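Local coordinates for protein crossover junction endodeoxyribonuclease Hjc (Sulfolobus solfataricus, PDB 4TKD) that resolves Holliday junctions as a magnesium-dependent homodimeric endonuclease, cutting four-way DNA junctions with paired nicks in opposing strands, at residues 13-18 against 52-57; 64-69 against 85-90; 73-78 against 98-103. All blocks are in the same frame, centred on the assembly; numbering follows the deposited sequence. Where two conformers were deposited one is given.

Contact 1: residues 13-18 against 52-57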
# COMPACT_ATOMS: atom_id res chain seq x y z
N ARG C 13 -1.62 25.64 -8.08
CA ARG C 13 -2.88 26.01 -8.75
C ARG C 13 -3.15 25.14 -9.97
O ARG C 13 -4.27 24.68 -10.13
CB ARG C 13 -2.93 27.51 -9.12
CG ARG C 13 -3.34 28.38 -7.94
CD ARG C 13 -3.42 29.86 -8.27
NE ARG C 13 -4.30 30.56 -7.33
CZ ARG C 13 -3.89 31.16 -6.21
NH1 ARG C 13 -2.61 31.13 -5.87
NH2 ARG C 13 -4.76 31.78 -5.43
N ASN C 14 -2.10 24.88 -10.80
CA ASN C 14 -2.11 24.01 -11.99
C ASN C 14 -2.45 22.56 -11.62
O ASN C 14 -3.12 21.89 -12.41
CB ASN C 14 -0.72 24.03 -12.63
CG ASN C 14 -0.65 24.49 -14.08
OD1 ASN C 14 0.18 24.00 -14.86
ND2 ASN C 14 -1.46 25.48 -14.47
N ILE C 15 -1.96 22.06 -10.46
CA ILE C 15 -2.22 20.70 -9.98
C ILE C 15 -3.69 20.60 -9.53
O ILE C 15 -4.39 19.66 -9.92
CB ILE C 15 -1.21 20.26 -8.87
CG1 ILE C 15 0.23 20.15 -9.44
CG2 ILE C 15 -1.64 18.94 -8.22
CD1 ILE C 15 1.38 19.95 -8.40
N VAL C 16 -4.16 21.58 -8.72
CA VAL C 16 -5.53 21.64 -8.19
C VAL C 16 -6.56 21.67 -9.33
O VAL C 16 -7.52 20.89 -9.31
CB VAL C 16 -5.71 22.82 -7.19
CG1 VAL C 16 -7.18 23.07 -6.87
CG2 VAL C 16 -4.94 22.56 -5.89
N SER C 17 -6.29 22.50 -10.36
CA SER C 17 -7.16 22.66 -11.52
C SER C 17 -7.27 21.38 -12.36
O SER C 17 -8.37 21.03 -12.78
CB SER C 17 -6.70 23.83 -12.38
OG SER C 17 -7.58 24.03 -13.47
N ARG C 18 -6.15 20.70 -12.61
CA ARG C 18 -6.13 19.46 -13.38
C ARG C 18 -6.79 18.30 -12.63
O ARG C 18 -7.55 17.56 -13.25
CB ARG C 18 -4.72 19.14 -13.89
CG ARG C 18 -4.55 19.57 -15.35
CD ARG C 18 -4.49 18.38 -16.30
NE ARG C 18 -5.76 17.65 -16.39
CZ ARG C 18 -6.65 17.79 -17.37
NH1 ARG C 18 -7.76 17.07 -17.37
NH2 ARG C 18 -6.42 18.64 -18.36
N ILE C 52 -5.71 11.06 -2.39
CA ILE C 52 -4.40 11.45 -2.92
C ILE C 52 -3.98 12.67 -2.15
O ILE C 52 -4.78 13.59 -1.96
CB ILE C 52 -4.42 11.70 -4.45
CG1 ILE C 52 -4.73 10.41 -5.22
CG2 ILE C 52 -3.13 12.47 -4.95
CD1 ILE C 52 -5.16 10.63 -6.55
N LEU C 53 -2.76 12.64 -1.66
CA LEU C 53 -2.18 13.66 -0.80
C LEU C 53 -0.89 14.15 -1.44
O LEU C 53 -0.03 13.34 -1.77
CB LEU C 53 -1.90 13.08 0.62
CG LEU C 53 -3.07 12.37 1.31
CD1 LEU C 53 -2.62 11.60 2.49
CD2 LEU C 53 -4.15 13.35 1.69
N ILE C 54 -0.75 15.46 -1.61
CA ILE C 54 0.43 16.03 -2.25
C ILE C 54 1.09 17.09 -1.39
O ILE C 54 0.43 18.05 -0.99
CB ILE C 54 0.05 16.56 -3.68
CG1 ILE C 54 -0.50 15.43 -4.59
CG2 ILE C 54 1.24 17.26 -4.36
CD1 ILE C 54 -1.45 15.88 -5.65
N GLU C 55 2.39 16.92 -1.13
CA GLU C 55 3.21 17.89 -0.40
C GLU C 55 4.10 18.61 -1.43
O GLU C 55 4.87 17.95 -2.13
CB GLU C 55 4.04 17.23 0.71
CG GLU C 55 4.66 18.23 1.69
CD GLU C 55 3.73 18.99 2.61
OE1 GLU C 55 2.49 18.84 2.51
OE2 GLU C 55 4.25 19.75 3.46
N MET C 56 3.94 19.94 -1.56
CA MET C 56 4.69 20.75 -2.51
C MET C 56 6.06 21.03 -1.97
O MET C 56 6.18 21.45 -0.81
CB MET C 56 4.00 22.08 -2.81
CG MET C 56 2.65 21.98 -3.52
SD MET C 56 2.61 20.92 -5.00
CE MET C 56 3.78 21.79 -6.08
N LYS C 57 7.09 20.81 -2.78
CA LYS C 57 8.46 21.08 -2.38
C LYS C 57 9.32 21.48 -3.57
O LYS C 57 9.17 20.92 -4.65
CB LYS C 57 9.08 19.87 -1.64
CG LYS C 57 8.72 19.76 -0.16
CD LYS C 57 9.33 20.87 0.69
CE LYS C 57 8.70 20.96 2.05
NZ LYS C 57 7.34 21.56 2.00
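Ile-15 has CG1 anti to its carbonyl carbon (chi1 -66°), and both of its branches meet the strand. CG2 takes one partner and CD1 takes another. Ile-15 CG2 meets Ile-54 CD1 at 4.0 Å, and these two side chains cross obliquely. CD1 meets the thioether of Met-56, tip to tip. Ile-15 CD1 lies 3.7 Å from Met-56 SD and 3.8 Å from Met-56 CE. The methionine chain is bent at both chi2 and chi3, and the bend turns sulfur and methyl together onto the isoleucine end. All three side chains are buried and the contact is wholly apolar. It seats helix 10-21 on one face of the sheet. Ile-43, on the next strand, also touches Ile-15 and Ile-54. This is the core of a PD-(D/E)XK nuclease. Glu-55, Met-56 and Lys-57 form its E-X-K element, and Glu-12 on the helix, Asp-42 and Glu-55 are the inferred magnesium ligands. The backbone N of Met-56 also donates to Asp-42 OD2. Glu-55 and Lys-57 alternate with the touching residues and lie on the opposite side of the strand. Lys-57 NZ folds back to donate to Met-56 O at 3.0 Å. It approaches at a C=O...N angle of 156°, tilted slightly from the carbonyl plane. The ion pair of Lys-57 NZ with Glu-55 OE2 is long, at 3.9 Å.

Contact 2: residues 64-69 against 85-90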
# COMPACT_ATOMS: atom_id res chain seq x y z
N ILE C 64 15.74 17.27 -3.05
CA ILE C 64 14.48 17.72 -2.43
C ILE C 64 14.51 17.28 -0.97
O ILE C 64 14.55 16.08 -0.70
CB ILE C 64 13.17 17.27 -3.15
CG1 ILE C 64 13.17 17.64 -4.65
CG2 ILE C 64 11.96 17.87 -2.45
CD1 ILE C 64 12.24 16.80 -5.52
N TYR C 65 14.51 18.24 -0.05
CA TYR C 65 14.57 18.00 1.39
C TYR C 65 13.21 18.24 2.11
O TYR C 65 12.55 19.27 1.94
CB TYR C 65 15.66 18.87 2.03
CG TYR C 65 17.07 18.34 1.89
CD1 TYR C 65 17.86 18.69 0.80
CD2 TYR C 65 17.64 17.56 2.89
CE1 TYR C 65 19.17 18.23 0.67
CE2 TYR C 65 18.96 17.10 2.78
CZ TYR C 65 19.72 17.43 1.67
OH TYR C 65 21.01 16.97 1.57
N VAL C 66 12.82 17.26 2.93
CA VAL C 66 11.63 17.34 3.77
C VAL C 66 12.13 17.16 5.22
O VAL C 66 12.67 16.11 5.55
CB VAL C 66 10.50 16.34 3.40
CG1 VAL C 66 9.23 16.66 4.17
CG2 VAL C 66 10.22 16.34 1.90
N ARG C 67 12.00 18.20 6.05
CA ARG C 67 12.41 18.19 7.46
C ARG C 67 11.66 17.10 8.23
O ARG C 67 10.48 16.88 8.00
CB ARG C 67 12.20 19.57 8.12
CG ARG C 67 13.46 20.44 8.24
CD ARG C 67 14.17 20.25 9.58
NE ARG C 67 15.33 21.14 9.70
CZ ARG C 67 15.41 22.16 10.56
NH1 ARG C 67 14.42 22.41 11.41
NH2 ARG C 67 16.49 22.93 10.58
N ARG C 68 12.37 16.41 9.13
CA ARG C 68 11.87 15.33 9.98
C ARG C 68 10.44 15.51 10.53
O ARG C 68 9.61 14.63 10.32
CB ARG C 68 12.87 15.07 11.12
CG ARG C 68 12.35 14.12 12.22
CD ARG C 68 13.40 13.84 13.25
NE ARG C 68 13.47 14.94 14.22
CZ ARG C 68 14.40 15.89 14.22
NH1 ARG C 68 15.38 15.87 13.33
NH2 ARG C 68 14.35 16.87 15.12
N GLU C 69 10.17 16.62 11.24
CA GLU C 69 8.87 16.84 11.87
C GLU C 69 7.76 17.02 10.86
O GLU C 69 6.69 16.44 11.06
CB GLU C 69 8.96 18.04 12.85
CG GLU C 69 10.22 18.06 13.73
CD GLU C 69 11.42 18.88 13.26
OE1 GLU C 69 11.92 19.71 14.05
OE2 GLU C 69 11.90 18.65 12.12
N LEU C 85 0.52 9.22 -0.54
CA LEU C 85 1.32 10.42 -0.33
C LEU C 85 2.38 10.60 -1.41
O LEU C 85 3.12 9.67 -1.73
CB LEU C 85 1.93 10.45 1.08
CG LEU C 85 2.74 11.71 1.50
CD1 LEU C 85 1.87 12.97 1.52
CD2 LEU C 85 3.40 11.52 2.84
N PHE C 86 2.46 11.82 -1.96
CA PHE C 86 3.40 12.18 -3.00
C PHE C 86 4.00 13.53 -2.74
O PHE C 86 3.38 14.42 -2.15
CB PHE C 86 2.70 12.23 -4.38
CG PHE C 86 2.02 10.96 -4.80
CD1 PHE C 86 0.69 10.72 -4.44
CD2 PHE C 86 2.69 10.01 -5.57
CE1 PHE C 86 0.05 9.56 -4.84
CE2 PHE C 86 2.05 8.84 -5.96
CZ PHE C 86 0.74 8.62 -5.59
N LEU C 87 5.22 13.71 -3.25
CA LEU C 87 5.90 14.99 -3.22
C LEU C 87 5.68 15.61 -4.60
O LEU C 87 6.00 14.98 -5.62
CB LEU C 87 7.39 14.78 -2.92
CG LEU C 87 8.23 15.85 -2.21
CD1 LEU C 87 7.61 16.31 -0.89
CD2 LEU C 87 9.59 15.29 -1.86
N GLY C 88 5.05 16.78 -4.61
CA GLY C 88 4.79 17.53 -5.83
C GLY C 88 5.97 18.45 -6.06
O GLY C 88 6.24 19.31 -5.23
N VAL C 89 6.71 18.23 -7.15
CA VAL C 89 7.90 19.03 -7.42
C VAL C 89 7.52 20.46 -7.91
O VAL C 89 6.88 20.61 -8.95
CB VAL C 89 8.95 18.32 -8.32
CG1 VAL C 89 10.29 19.04 -8.26
CG2 VAL C 89 9.13 16.84 -7.94
N LYS C 90 7.88 21.48 -7.10
CA LYS C 90 7.66 22.92 -7.35
C LYS C 90 8.67 23.41 -8.42
O LYS C 90 9.69 24.05 -8.10
CB LYS C 90 7.86 23.71 -6.04
CG LYS C 90 6.62 24.25 -5.36
CD LYS C 90 7.06 25.12 -4.18
CE LYS C 90 6.01 26.12 -3.75
NZ LYS C 90 5.13 25.59 -2.68
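No flat group takes part where Ile-64 and Val-66 meet Leu-87 and Val-89. The one flat group to note lies away from the contact. It is the guanidinium of Arg-68, with Glu-69 OE2 above one face and over its centre. That glutamate was deposited in two conformers, so the pairing is doubtful. Arg-68 NH1 has a separate hydrogen bond to the backbone O of Thr-108. The contact itself is aliphatic and buried on both sides. Ile-64 uses two branches. Ile-64 CG2 lies 3.6 Å from Leu-87 CD2, and these two side chains slide past each other in opposite directions. Ile-64 CD1 rests on the fork of Val-89, 3.9 Å from Val-89 CG2 and 4.0 Å from Val-89 CG1. Val-66 and Leu-87 reach toward each other tip to tip, with Val-66 CG2 3.8 Å from Leu-87 CD1. Leu-87 has CG anti to its backbone N (chi1 -152°), and its two methyls divide the work: CD1 goes to Val-66, while CD2 touches both Ile-64 and Val-66. The strand axes stay 10.0 Å apart and run at 131° to each other, so side chains alone join them. Ile-64 also touches Lys-57, the predicted transition-state stabilizer. Leu-87 lies beside Glu-55, an inferred magnesium ligand. Two sheets thus face each other across an aliphatic layer, the small antiparallel one laid over the central mixed sheet of the PD-(D/E)XK nuclease fold.

Contact 3: residues 73-78 against 98-103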
# COMPACT_ATOMS: atom_id res chain seq x y z
N GLY C 73 4.79 13.98 10.29
CA GLY C 73 3.39 14.38 10.36
C GLY C 73 2.60 14.07 9.11
O GLY C 73 1.49 13.58 9.23
N ILE C 74 3.18 14.31 7.91
CA ILE C 74 2.49 14.00 6.65
C ILE C 74 2.38 12.49 6.42
O ILE C 74 1.39 12.04 5.87
CB ILE C 74 2.91 14.84 5.40
CG1 ILE C 74 4.40 14.63 5.05
CG2 ILE C 74 2.52 16.31 5.57
CD1 ILE C 74 4.85 15.08 3.70
N ILE C 75 3.42 11.72 6.87
CA ILE C 75 3.48 10.25 6.77
C ILE C 75 2.33 9.69 7.64
O ILE C 75 1.62 8.75 7.24
CB ILE C 75 4.89 9.72 7.22
CG1 ILE C 75 5.96 9.92 6.12
CG2 ILE C 75 4.83 8.23 7.62
CD1 ILE C 75 7.41 9.89 6.63
N GLU C 76 2.17 10.26 8.82
CA GLU C 76 1.17 9.85 9.80
C GLU C 76 -0.27 10.16 9.31
O GLU C 76 -1.17 9.32 9.43
CB GLU C 76 1.45 10.52 11.16
CG GLU C 76 2.35 9.76 12.13
CD GLU C 76 1.97 8.32 12.42
OE1 GLU C 76 2.48 7.45 11.69
OE2 GLU C 76 1.32 8.04 13.45
N PHE C 77 -0.47 11.34 8.72
CA PHE C 77 -1.76 11.75 8.13
C PHE C 77 -2.10 10.75 7.02
O PHE C 77 -3.21 10.23 7.01
CB PHE C 77 -1.64 13.19 7.55
CG PHE C 77 -2.91 13.87 7.11
CD1 PHE C 77 -3.47 13.60 5.87
CD2 PHE C 77 -3.55 14.79 7.94
CE1 PHE C 77 -4.65 14.23 5.46
CE2 PHE C 77 -4.74 15.41 7.54
CZ PHE C 77 -5.27 15.13 6.30
N ALA C 78 -1.13 10.43 6.11
CA ALA C 78 -1.26 9.46 5.02
C ALA C 78 -1.62 8.06 5.50
O ALA C 78 -2.48 7.42 4.91
CB ALA C 78 0.01 9.40 4.19
N ILE C 98 6.57 12.53 -6.83
CA ILE C 98 7.42 11.49 -6.26
C ILE C 98 6.68 10.75 -5.15
O ILE C 98 6.34 11.38 -4.15
CB ILE C 98 8.80 12.04 -5.82
CG1 ILE C 98 9.57 12.58 -7.05
CG2 ILE C 98 9.63 10.97 -5.09
CD1 ILE C 98 10.64 13.64 -6.73
N PRO C 99 6.43 9.42 -5.28
CA PRO C 99 5.79 8.68 -4.17
C PRO C 99 6.67 8.81 -2.93
O PRO C 99 7.89 8.68 -3.02
CB PRO C 99 5.75 7.22 -4.67
CG PRO C 99 5.90 7.33 -6.17
CD PRO C 99 6.81 8.51 -6.38
N PHE C 100 6.05 9.16 -1.78
CA PHE C 100 6.79 9.40 -0.56
C PHE C 100 7.73 8.29 -0.13
O PHE C 100 8.76 8.58 0.49
CB PHE C 100 5.87 9.82 0.59
CG PHE C 100 6.49 10.91 1.41
CD1 PHE C 100 6.51 12.22 0.95
CD2 PHE C 100 7.05 10.62 2.65
CE1 PHE C 100 7.09 13.23 1.73
CE2 PHE C 100 7.63 11.64 3.42
CZ PHE C 100 7.65 12.93 2.95
N GLU C 101 7.38 7.03 -0.47
CA GLU C 101 8.16 5.82 -0.16
C GLU C 101 9.49 5.74 -0.91
O GLU C 101 10.36 4.97 -0.50
CB GLU C 101 7.36 4.52 -0.38
CG GLU C 101 6.40 4.54 -1.55
CD GLU C 101 5.01 4.95 -1.12
OE1 GLU C 101 4.77 6.17 -1.09
OE2 GLU C 101 4.22 4.08 -0.68
N LYS C 102 9.68 6.56 -1.96
CA LYS C 102 10.93 6.63 -2.73
C LYS C 102 11.96 7.49 -2.01
O LYS C 102 13.15 7.38 -2.31
CB LYS C 102 10.68 7.20 -4.14
CG LYS C 102 9.63 6.44 -4.96
CD LYS C 102 10.22 5.44 -5.94
CE LYS C 102 10.52 6.05 -7.30
NZ LYS C 102 10.61 5.01 -8.36
N LEU C 103 11.51 8.37 -1.06
CA LEU C 103 12.45 9.23 -0.34
C LEU C 103 13.27 8.40 0.64
O LEU C 103 12.77 7.43 1.20
CB LEU C 103 11.76 10.39 0.42
CG LEU C 103 10.74 11.31 -0.26
CD1 LEU C 103 10.58 12.59 0.55
CD2 LEU C 103 11.14 11.68 -1.67
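Helix segment 73-78 faces the short 3-10 turn that follows the strand ending at Pro-99, and the CA atoms of Ile-75 and Phe-100 are 8.1 Å apart. The helix keeps its own backbone bonds, such as Phe-77 N to Gly-73 O. The 3-10 turn is closed by Lys-102 N to Pro-99 O. No hydrogen bond joins the two segments. Everything rests on the ring of Phe-100, met by two consecutive isoleucines. Ile-74 places CG1 in the crowded position between backbone N and carbonyl carbon (chi1 61°). This sends Ile-74 CD1 to the far end of the ring, 3.5 Å from Phe-100 CE1 and 3.6 Å from Phe-100 CZ. Ile-75 comes from the same side of the ring plane, at the CD2-CE2 bond. Ile-75 CG1 lies 3.6 Å from Phe-100 CE2, and Ile-75 CD1 follows at 3.7 Å from the same carbon. Both isoleucine side chains cross that of the phenylalanine at about a right angle. On the other side of the plane, Leu-103 CD1 lies over a face of the Phe-100 ring, 3.7 Å above it and offset toward the rim. Helix 68-81 is the connection in a beta-alpha-beta crossover. It links the parallel neighbours 50-58 and 84-90, and this contact ties it to the 3-10 turn that follows the next strand, 97-99. Ile-74 also touches Glu-55, an inferred magnesium ligand. Replacing Phe-100 by an alanine would probably open a gap under Ile-74 and Ile-75 and leave Leu-103 CD1 without the ring it lies on. Leu-85 packs against Phe-100 from the central sheet. The same turn faces a partner chain: Lys-102 NZ donates to the backbone O of Glu-130 of the second subunit.

How the contacts relate
All three contacts reach the central mixed sheet of one nuclease fold. Contact 1 closes before the other two open. Contacts 2 and 3 alternate along the chain, and both use helix 68-81. The centres of contacts 1 and 2 are about 12 Å apart, those of 2 and 3 about 8 Å, and those of 1 and 3 about 14 Å, on opposite sides of the chain's centre. Strand 84-90 lies between strands 50-58 and 97-99. Probable hydrogen bonds join Glu-55 O to Gly-88 N and Leu-87 N to Ile-98 O. Helix 10-21 packs on one face of strand 50-58 and helix 68-81 touches Leu-53 and Glu-55 on the other, so the active-site strand lies between two helices.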